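Local structure of glutamate racemase (Escherichia coli, 2JFN) at residues A[120-125]-A[153-158]; A[162-167]-A[180-185]; A[188-193]-A[216-221]. The protein belongs to the Asp/Glu/hydantoin racemase family of alpha/beta proteins and is modelled with glutamic acid and uridine-5'-diphosphate-N-acetylmuramoyl-L-alanine bound. All coordinates share one frame; numbering follows the deposited sequence.

Interaction 1: residues A[120-125]-A[153-158]; sequences PAARLT and NECQIE
Ala122 meets Glu154 and Cys155 where helix 118-124 lies beside the loop that enters strand 156-161, an outermost strand of the four-stranded parallel sheet in this alpha/beta fold. The 129 Å² buried here comes from four residues, with no hydrogen bond between the segments. Glu154 can be followed outward atom by atom. Its CB is still 6.7 Å from Ala122 CB, and its CG, at 5.5 Å from the same methyl, is also too far to touch. The chain bends at chi2 (59°) and carries the carboxylate on toward Ala122, with CD 4.2 Å from both Ala122 O and Ala122 CB. Beyond CD the two oxygens divide their neighbours. OE2 presses on the methyl, 3.3 Å from Ala122 CB, whereas OE1 stands 3.5 Å from Ala122 O, an oxygen-to-oxygen approach that brings no bond and would be mildly unfavourable if the carboxylate is ionised. Cys155 reaches the same methyl with its sulfur: chi1 of 64° tucks SG in beside both its backbone N and its carbonyl carbon, 4.1 Å from Ala122 CB. Thr125 closes the end of the contact and shares Val130 of the adjacent strand with Cys155. Its OG1 is hydrogen-bonded to Asp198 OD1, while its CG2 lies at a loose 4.5 Å from Cys155 CB.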
loop_
_atom_site.group_PDB
_atom_site.type_symbol
_atom_site.label_atom_id
_atom_site.label_comp_id
_atom_site.label_asym_id
_atom_site.label_seq_id
_atom_site.Cartn_x
_atom_site.Cartn_y
_atom_site.Cartn_z
ATOM N N PRO A 120 13.842 6.520 -6.917
ATOM C CA PRO A 120 13.585 7.819 -7.546
ATOM C C PRO A 120 13.817 9.004 -6.608
ATOM O O PRO A 120 14.225 10.077 -7.048
ATOM C CB PRO A 120 12.127 7.706 -8.005
ATOM C CG PRO A 120 11.536 6.711 -7.056
ATOM C CD PRO A 120 12.632 5.679 -6.940
ATOM N N ALA A 121 13.566 8.808 -5.317
ATOM C CA ALA A 121 13.753 9.879 -4.346
ATOM C C ALA A 121 15.213 10.314 -4.304
ATOM O O ALA A 121 15.510 11.500 -4.139
ATOM C CB ALA A 121 13.302 9.427 -2.969
ATOM N N ALA A 122 16.120 9.351 -4.458
ATOM C CA ALA A 122 17.553 9.630 -4.436
ATOM C C ALA A 122 17.974 10.498 -5.616
ATOM O O ALA A 122 18.928 11.266 -5.515
ATOM C CB ALA A 122 18.343 8.323 -4.440
ATOM N N ARG A 123 17.265 10.372 -6.733
ATOM C CA ARG A 123 17.569 11.159 -7.927
ATOM C C ARG A 123 16.863 12.513 -7.914
ATOM O O ARG A 123 17.132 13.363 -8.763
ATOM C CB ARG A 123 17.133 10.417 -9.193
ATOM C CG ARG A 123 17.779 9.064 -9.406
ATOM C CD ARG A 123 17.424 8.527 -10.781
ATOM N NE ARG A 123 17.946 9.384 -11.844
ATOM C CZ ARG A 123 17.682 9.222 -13.137
ATOM N NH1 ARG A 123 16.893 8.231 -13.532
ATOM N NH2 ARG A 123 18.213 10.043 -14.035
ATOM N N LEU A 124 15.960 12.714 -6.959
ATOM C CA LEU A 124 15.207 13.962 -6.889
ATOM C C LEU A 124 15.686 14.930 -5.816
ATOM O O LEU A 124 15.551 16.144 -5.971
ATOM C CB LEU A 124 13.717 13.664 -6.672
ATOM C CG LEU A 124 13.008 12.852 -7.761
ATOM C CD1 LEU A 124 11.574 12.562 -7.329
ATOM C CD2 LEU A 124 13.028 13.611 -9.080
ATOM N N THR A 125 16.244 14.397 -4.735
ATOM C CA THR A 125 16.709 15.240 -3.648
ATOM C C THR A 125 17.755 16.244 -4.122
ATOM O O THR A 125 18.578 15.943 -4.985
ATOM C CB THR A 125 17.296 14.397 -2.488
ATOM O OG1 THR A 125 17.693 15.265 -1.420
ATOM C CG2 THR A 125 18.500 13.585 -2.956
ATOM N N ASN A 153 23.175 5.410 -2.219
ATOM C CA ASN A 153 24.539 5.453 -1.704
ATOM C C ASN A 153 25.098 6.876 -1.711
ATOM O O ASN A 153 26.020 7.195 -0.963
ATOM C CB ASN A 153 25.436 4.540 -2.549
ATOM C CG ASN A 153 26.815 4.342 -1.939
ATOM O OD1 ASN A 153 27.677 3.688 -2.530
ATOM N ND2 ASN A 153 27.029 4.900 -0.752
ATOM N N GLU A 154 24.529 7.732 -2.553
ATOM C CA GLU A 154 24.988 9.111 -2.659
ATOM C C GLU A 154 24.234 10.112 -1.785
ATOM O O GLU A 154 24.485 11.318 -1.861
ATOM C CB GLU A 154 24.941 9.558 -4.125
ATOM C CG GLU A 154 23.800 8.953 -4.944
ATOM C CD GLU A 154 22.427 9.280 -4.387
ATOM O OE1 GLU A 154 22.108 10.483 -4.249
ATOM O OE2 GLU A 154 21.666 8.332 -4.090
ATOM N N CYS A 155 23.319 9.621 -0.954
ATOM C CA CYS A 155 22.554 10.500 -0.072
ATOM C C CYS A 155 22.353 9.860 1.295
ATOM O O CYS A 155 22.500 8.651 1.449
ATOM C CB CYS A 155 21.190 10.826 -0.693
ATOM S SG CYS A 155 20.093 9.402 -0.900
ATOM N N GLN A 156 22.022 10.678 2.290
ATOM C CA GLN A 156 21.799 10.166 3.634
ATOM C C GLN A 156 20.311 9.925 3.856
ATOM O O GLN A 156 19.475 10.773 3.551
ATOM C CB GLN A 156 22.339 11.143 4.683
ATOM C CG GLN A 156 21.637 12.482 4.731
ATOM C CD GLN A 156 22.148 13.358 5.860
ATOM O OE1 GLN A 156 23.328 13.720 5.897
ATOM N NE2 GLN A 156 21.260 13.702 6.790
ATOM N N ILE A 157 19.991 8.756 4.396
ATOM C CA ILE A 157 18.608 8.382 4.639
ATOM C C ILE A 157 18.195 8.522 6.093
ATOM O O ILE A 157 18.832 7.973 6.988
ATOM C CB ILE A 157 18.352 6.926 4.197
ATOM C CG1 ILE A 157 18.668 6.772 2.709
ATOM C CG2 ILE A 157 16.914 6.529 4.497
ATOM C CD1 ILE A 157 17.859 7.677 1.801
ATOM N N GLU A 158 17.118 9.267 6.315
ATOM C CA GLU A 158 16.578 9.468 7.650
ATOM C C GLU A 158 15.327 8.603 7.747
ATOM O O GLU A 158 14.307 8.918 7.136
ATOM C CB GLU A 158 16.194 10.934 7.863
ATOM C CG GLU A 158 17.356 11.910 7.837
ATOM C CD GLU A 158 18.383 11.615 8.911
ATOM O OE1 GLU A 158 17.984 11.381 10.072
ATOM O OE2 GLU A 158 19.590 11.624 8.595
#

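Interaction 2: residues A[162-167]-A[180-185]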
loop_
_atom_site.group_PDB
_atom_site.type_symbol
_atom_site.label_atom_id
_atom_site.label_comp_id
_atom_site.label_asym_id
_atom_site.label_seq_id
_atom_site.Cartn_x
_atom_site.Cartn_y
_atom_site.Cartn_z
ATOM N N SER A 162 6.497 4.503 11.940
ATOM C CA SER A 162 5.383 4.855 12.812
ATOM C C SER A 162 4.122 4.033 12.601
ATOM O O SER A 162 3.434 4.182 11.593
ATOM C CB SER A 162 5.031 6.338 12.644
ATOM O OG SER A 162 3.861 6.661 13.381
ATOM N N ALA A 163 3.813 3.177 13.569
ATOM C CA ALA A 163 2.612 2.364 13.492
ATOM C C ALA A 163 1.417 3.284 13.763
ATOM O O ALA A 163 0.313 3.051 13.275
ATOM C CB ALA A 163 2.669 1.254 14.532
ATOM N N GLU A 164 1.650 4.341 14.536
ATOM C CA GLU A 164 0.586 5.282 14.861
ATOM C C GLU A 164 0.072 6.009 13.616
ATOM O O GLU A 164 -1.123 6.289 13.487
ATOM C CB GLU A 164 1.082 6.308 15.880
ATOM C CG GLU A 164 -0.017 7.224 16.393
ATOM C CD GLU A 164 0.470 8.193 17.455
ATOM O OE1 GLU A 164 1.592 7.999 17.976
ATOM O OE2 GLU A 164 -0.279 9.142 17.775
ATOM N N MET A 165 0.973 6.320 12.695
ATOM C CA MET A 165 0.554 7.012 11.483
ATOM C C MET A 165 -0.370 6.107 10.667
ATOM O O MET A 165 -1.303 6.579 10.011
ATOM C CB MET A 165 1.774 7.415 10.659
ATOM C CG MET A 165 1.461 8.482 9.621
ATOM S SD MET A 165 2.925 9.041 8.729
ATOM C CE MET A 165 3.688 10.086 9.943
ATOM N N VAL A 166 -0.111 4.804 10.710
ATOM C CA VAL A 166 -0.952 3.865 9.985
ATOM C C VAL A 166 -2.367 3.975 10.546
ATOM O O VAL A 166 -3.341 4.004 9.798
ATOM C CB VAL A 166 -0.455 2.416 10.149
ATOM C CG1 VAL A 166 -1.396 1.460 9.421
ATOM C CG2 VAL A 166 0.960 2.288 9.601
ATOM N N GLU A 167 -2.465 4.043 11.871
ATOM C CA GLU A 167 -3.754 4.156 12.543
ATOM C C GLU A 167 -4.451 5.466 12.210
ATOM O O GLU A 167 -5.675 5.517 12.097
ATOM C CB GLU A 167 -3.576 4.036 14.062
ATOM C CG GLU A 167 -3.286 2.628 14.528
ATOM C CD GLU A 167 -4.291 1.623 13.983
ATOM O OE1 GLU A 167 -5.512 1.899 14.035
ATOM O OE2 GLU A 167 -3.864 0.550 13.501
ATOM N N LEU A 180 -3.679 16.952 13.776
ATOM C CA LEU A 180 -2.405 17.460 13.290
ATOM C C LEU A 180 -1.366 17.478 14.402
ATOM O O LEU A 180 -0.176 17.319 14.143
ATOM C CB LEU A 180 -2.574 18.861 12.703
ATOM C CG LEU A 180 -3.499 18.968 11.485
ATOM C CD1 LEU A 180 -3.430 20.379 10.917
ATOM C CD2 LEU A 180 -3.087 17.948 10.424
ATOM N N ASP A 181 -1.810 17.664 15.642
ATOM C CA ASP A 181 -0.881 17.680 16.763
ATOM C C ASP A 181 -0.231 16.309 16.935
ATOM O O ASP A 181 0.941 16.211 17.294
ATOM C CB ASP A 181 -1.591 18.092 18.058
ATOM C CG ASP A 181 -2.017 19.553 18.053
ATOM O OD1 ASP A 181 -1.235 20.411 17.589
ATOM O OD2 ASP A 181 -3.133 19.849 18.525
ATOM N N ALA A 182 -0.997 15.252 16.685
ATOM C CA ALA A 182 -0.471 13.894 16.793
ATOM C C ALA A 182 0.607 13.704 15.724
ATOM O O ALA A 182 1.650 13.109 15.979
ATOM C CB ALA A 182 -1.598 12.875 16.601
ATOM N N LEU A 183 0.348 14.218 14.525
ATOM C CA LEU A 183 1.310 14.122 13.432
ATOM C C LEU A 183 2.589 14.882 13.743
ATOM O O LEU A 183 3.690 14.377 13.515
ATOM C CB LEU A 183 0.716 14.675 12.137
ATOM C CG LEU A 183 0.047 13.693 11.178
ATOM C CD1 LEU A 183 -0.382 14.452 9.922
ATOM C CD2 LEU A 183 1.018 12.565 10.818
ATOM N N LYS A 184 2.444 16.102 14.254
ATOM C CA LYS A 184 3.603 16.922 14.590
ATOM C C LYS A 184 4.476 16.206 15.609
ATOM O O LYS A 184 5.701 16.283 15.555
ATOM C CB LYS A 184 3.160 18.272 15.163
ATOM C CG LYS A 184 2.479 19.179 14.159
ATOM C CD LYS A 184 1.914 20.422 14.830
ATOM C CE LYS A 184 1.111 21.257 13.847
ATOM N NZ LYS A 184 0.448 22.419 14.522
ATOM N N ARG A 185 3.830 15.521 16.544
ATOM C CA ARG A 185 4.543 14.792 17.582
ATOM C C ARG A 185 5.333 13.654 16.946
ATOM O O ARG A 185 6.519 13.465 17.225
ATOM C CB ARG A 185 3.545 14.231 18.600
ATOM C CG ARG A 185 4.193 13.426 19.716
ATOM C CD ARG A 185 5.081 14.300 20.594
ATOM N NE ARG A 185 5.909 13.484 21.478
ATOM C CZ ARG A 185 6.921 12.730 21.061
ATOM N NH1 ARG A 185 7.238 12.691 19.772
ATOM N NH2 ARG A 185 7.606 12.001 21.931
#
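Met165 and Leu183 are brought together by torsions at both ends: Met165 runs extended as far as SD and then bends at chi3 (-76°), while Leu183, with chi1 at -94°, away from the usual staggered values, presents CD2 to helix 163-174. The result is a single methyl-to-methyl meeting, Met165 CE to Leu183 CD2 at 3.7 Å, with the two side chains crossing at about a right angle. Neither CB points straight at the partner helix, so this helix-to-helix packing, which has no hydrogen bond between the segments, relies on side-chain ends across the 7.4 Å between Met165 CA and Leu183 CA. Glu164 works differently. Its stretched chain crosses to the second helix, where OE2 lies 4.1 Å from Ala182 CB, a light touch of carboxylate on methyl; Glu164 is exposed, whereas Met165 and Leu183 are buried. The start of helix 163-174 is fixed by an N-cap: Ser162 OG accepts from Met165 N at 3.0 Å, with an N-H...O angle of 149°. The next residue, Val166, touches the bound glutamic acid. Ile186 of helix 180-186 touches Ser162, Glu164 and Met165, Leu183 touches Glu213 of helix 211-217, and Ser162 is backbone-bonded to Ala134 of strand 129-134.

Interaction 3: residues A[188-193]-A[216-221]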
loop_
_atom_site.group_PDB
_atom_site.type_symbol
_atom_site.label_atom_id
_atom_site.label_comp_id
_atom_site.label_asym_id
_atom_site.label_seq_id
_atom_site.Cartn_x
_atom_site.Cartn_y
_atom_site.Cartn_z
ATOM N N ARG A 188 8.162 15.087 15.141
ATOM C CA ARG A 188 8.992 15.988 15.940
ATOM C C ARG A 188 10.482 15.844 15.616
ATOM O O ARG A 188 11.164 16.838 15.389
ATOM C CB ARG A 188 8.740 15.765 17.445
ATOM C CG ARG A 188 9.262 16.909 18.338
ATOM C CD ARG A 188 8.849 16.746 19.802
ATOM N NE ARG A 188 9.587 15.681 20.483
ATOM C CZ ARG A 188 9.498 15.427 21.786
ATOM N NH1 ARG A 188 8.701 16.156 22.554
ATOM N NH2 ARG A 188 10.214 14.454 22.327
ATOM N N PRO A 189 11.000 14.601 15.563
ATOM C CA PRO A 189 12.419 14.382 15.255
ATOM C C PRO A 189 12.876 15.168 14.030
ATOM O O PRO A 189 13.946 15.790 14.034
ATOM C CB PRO A 189 12.487 12.877 15.007
ATOM C CG PRO A 189 11.423 12.340 15.888
ATOM C CD PRO A 189 10.290 13.315 15.691
ATOM N N TRP A 190 12.064 15.129 12.979
ATOM C CA TRP A 190 12.378 15.823 11.739
ATOM C C TRP A 190 12.190 17.328 11.847
ATOM O O TRP A 190 12.975 18.093 11.300
ATOM C CB TRP A 190 11.525 15.262 10.596
ATOM C CG TRP A 190 11.959 13.891 10.157
ATOM C CD1 TRP A 190 12.955 13.132 10.702
ATOM C CD2 TRP A 190 11.423 13.127 9.068
ATOM N NE1 TRP A 190 13.073 11.945 10.023
ATOM C CE2 TRP A 190 12.145 11.915 9.015
ATOM C CE3 TRP A 190 10.402 13.351 8.134
ATOM C CZ2 TRP A 190 11.880 10.928 8.062
ATOM C CZ3 TRP A 190 10.139 12.364 7.182
ATOM C CH2 TRP A 190 10.877 11.170 7.158
ATOM N N LEU A 191 11.153 17.752 12.557
ATOM C CA LEU A 191 10.897 19.175 12.725
ATOM C C LEU A 191 11.979 19.847 13.571
ATOM O O LEU A 191 12.082 21.068 13.584
ATOM C CB LEU A 191 9.524 19.397 13.363
ATOM C CG LEU A 191 8.340 18.956 12.499
ATOM C CD1 LEU A 191 7.047 19.041 13.301
ATOM C CD2 LEU A 191 8.271 19.841 11.255
ATOM N N ARG A 192 12.783 19.054 14.275
ATOM C CA ARG A 192 13.853 19.617 15.099
ATOM C C ARG A 192 15.210 19.590 14.405
ATOM O O ARG A 192 16.226 19.941 15.007
ATOM C CB ARG A 192 13.961 18.873 16.431
ATOM C CG ARG A 192 12.873 19.223 17.431
ATOM C CD ARG A 192 13.002 18.366 18.680
ATOM N NE ARG A 192 12.065 18.769 19.725
ATOM C CZ ARG A 192 11.946 18.152 20.899
ATOM N NH1 ARG A 192 12.702 17.097 21.172
ATOM N NH2 ARG A 192 11.082 18.600 21.802
ATOM N N MET A 193 15.228 19.178 13.140
ATOM C CA MET A 193 16.471 19.109 12.379
ATOM C C MET A 193 16.857 20.457 11.774
ATOM O O MET A 193 15.993 21.227 11.342
ATOM C CB MET A 193 16.351 18.074 11.254
ATOM C CG MET A 193 16.411 16.619 11.711
ATOM S SD MET A 193 16.212 15.460 10.328
ATOM C CE MET A 193 17.874 15.454 9.598
ATOM N N GLN A 216 0.892 19.761 5.672
ATOM C CA GLN A 216 0.597 20.877 6.564
ATOM C C GLN A 216 1.581 20.894 7.730
ATOM O O GLN A 216 1.881 21.948 8.289
ATOM C CB GLN A 216 -0.826 20.772 7.122
ATOM C CG GLN A 216 -1.933 20.814 6.083
ATOM C CD GLN A 216 -3.313 20.839 6.714
ATOM O OE1 GLN A 216 -3.725 21.849 7.288
ATOM N NE2 GLN A 216 -4.032 19.724 6.624
ATOM N N VAL A 217 2.086 19.719 8.085
ATOM C CA VAL A 217 3.009 19.576 9.202
ATOM C C VAL A 217 4.483 19.628 8.816
ATOM O O VAL A 217 5.294 20.207 9.534
ATOM C CB VAL A 217 2.736 18.244 9.953
ATOM C CG1 VAL A 217 3.737 18.048 11.082
ATOM C CG2 VAL A 217 1.325 18.250 10.497
ATOM N N LEU A 218 4.830 19.015 7.689
ATOM C CA LEU A 218 6.219 18.985 7.241
ATOM C C LEU A 218 6.729 20.356 6.807
ATOM O O LEU A 218 5.966 21.192 6.316
ATOM C CB LEU A 218 6.384 17.997 6.078
ATOM C CG LEU A 218 6.176 16.504 6.365
ATOM C CD1 LEU A 218 6.034 15.760 5.048
ATOM C CD2 LEU A 218 7.343 15.952 7.177
ATOM N N PRO A 219 8.036 20.605 6.986
ATOM C CA PRO A 219 8.627 21.887 6.598
ATOM C C PRO A 219 8.379 22.220 5.133
ATOM O O PRO A 219 8.415 21.343 4.264
ATOM C CB PRO A 219 10.113 21.707 6.915
ATOM C CG PRO A 219 10.308 20.226 6.899
ATOM C CD PRO A 219 9.057 19.716 7.566
ATOM N N GLU A 220 8.124 23.495 4.871
ATOM C CA GLU A 220 7.851 23.983 3.524
ATOM C C GLU A 220 8.862 23.413 2.535
ATOM O O GLU A 220 10.030 23.213 2.876
ATOM C CB GLU A 220 7.942 25.512 3.493
ATOM C CG GLU A 220 7.488 26.198 4.775
ATOM C CD GLU A 220 8.008 27.627 4.877
ATOM O OE1 GLU A 220 7.618 28.465 4.035
ATOM O OE2 GLU A 220 8.814 27.910 5.799
ATOM N N GLY A 221 8.407 23.144 1.315
ATOM C CA GLY A 221 9.299 22.629 0.292
ATOM C C GLY A 221 9.592 21.140 0.294
ATOM O O GLY A 221 10.324 20.663 -0.574
#
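Leu191 and Trp190, on the short helix 188-191, pack against the C-terminal end of helix 211-217 and the loop that leads from it to strand 223-225 of the parallel beta-sheet of this alpha/beta fold. The 179 Å² buried between the segments involves no hydrogen bond across them, and the contacts are of three kinds: aliphatic side chains, a methyl at an indole edge, and a methyl against a backbone carbonyl oxygen. In the aliphatic group, chi1 of -65° sets Leu191 CG beside its backbone N and opposite the carbonyl carbon, and the two methyls beyond go to different partners. CD1 meets Val217 CG1 at 4.1 Å, with the side chains roughly perpendicular. Pro219 points its CB toward helix 188-191, and its ring meets the other methyl, with Pro219 CD at 3.8 Å from Leu191 CD2. The second kind is aromatic. Leu218 CD2 lies near the plane of the Trp190 indole, at its edge, 4.1 Å from CE3, and the two side chains run side by side in the same direction. Trp190 also touches Glu158 and Leu160, so the indole bridges the loop and strand 156-161. The third is methyl against backbone: near the helix end, before Leu218 leaves helical angles, Leu191 CD2 comes within 3.5 Å of Val217 O.

In the fold
From the N terminus the three contacts follow in series; none nests in or crosses another. Interaction 1 closes a loop through strand 129-134 and helix 142-150, returning the chain to the edge strand 156-161 beside helix 118-124. That strand leads directly into helix 163-174, and interaction 2 closes the 12-residue loop that runs through the rest of this helix and on to helix 180-186. Interaction 3 closes a 22-residue excursion through strand 199-202 into helix 211-217. Interactions 2 and 3 also touch each other, as Lys184 CG and Val217 CG1 pack at 3.5 Å. Interaction 3 reaches interaction 1 through Trp190 CZ2, 3.3 Å from Glu158 O, tying segment 188-193 to edge strand 156-161.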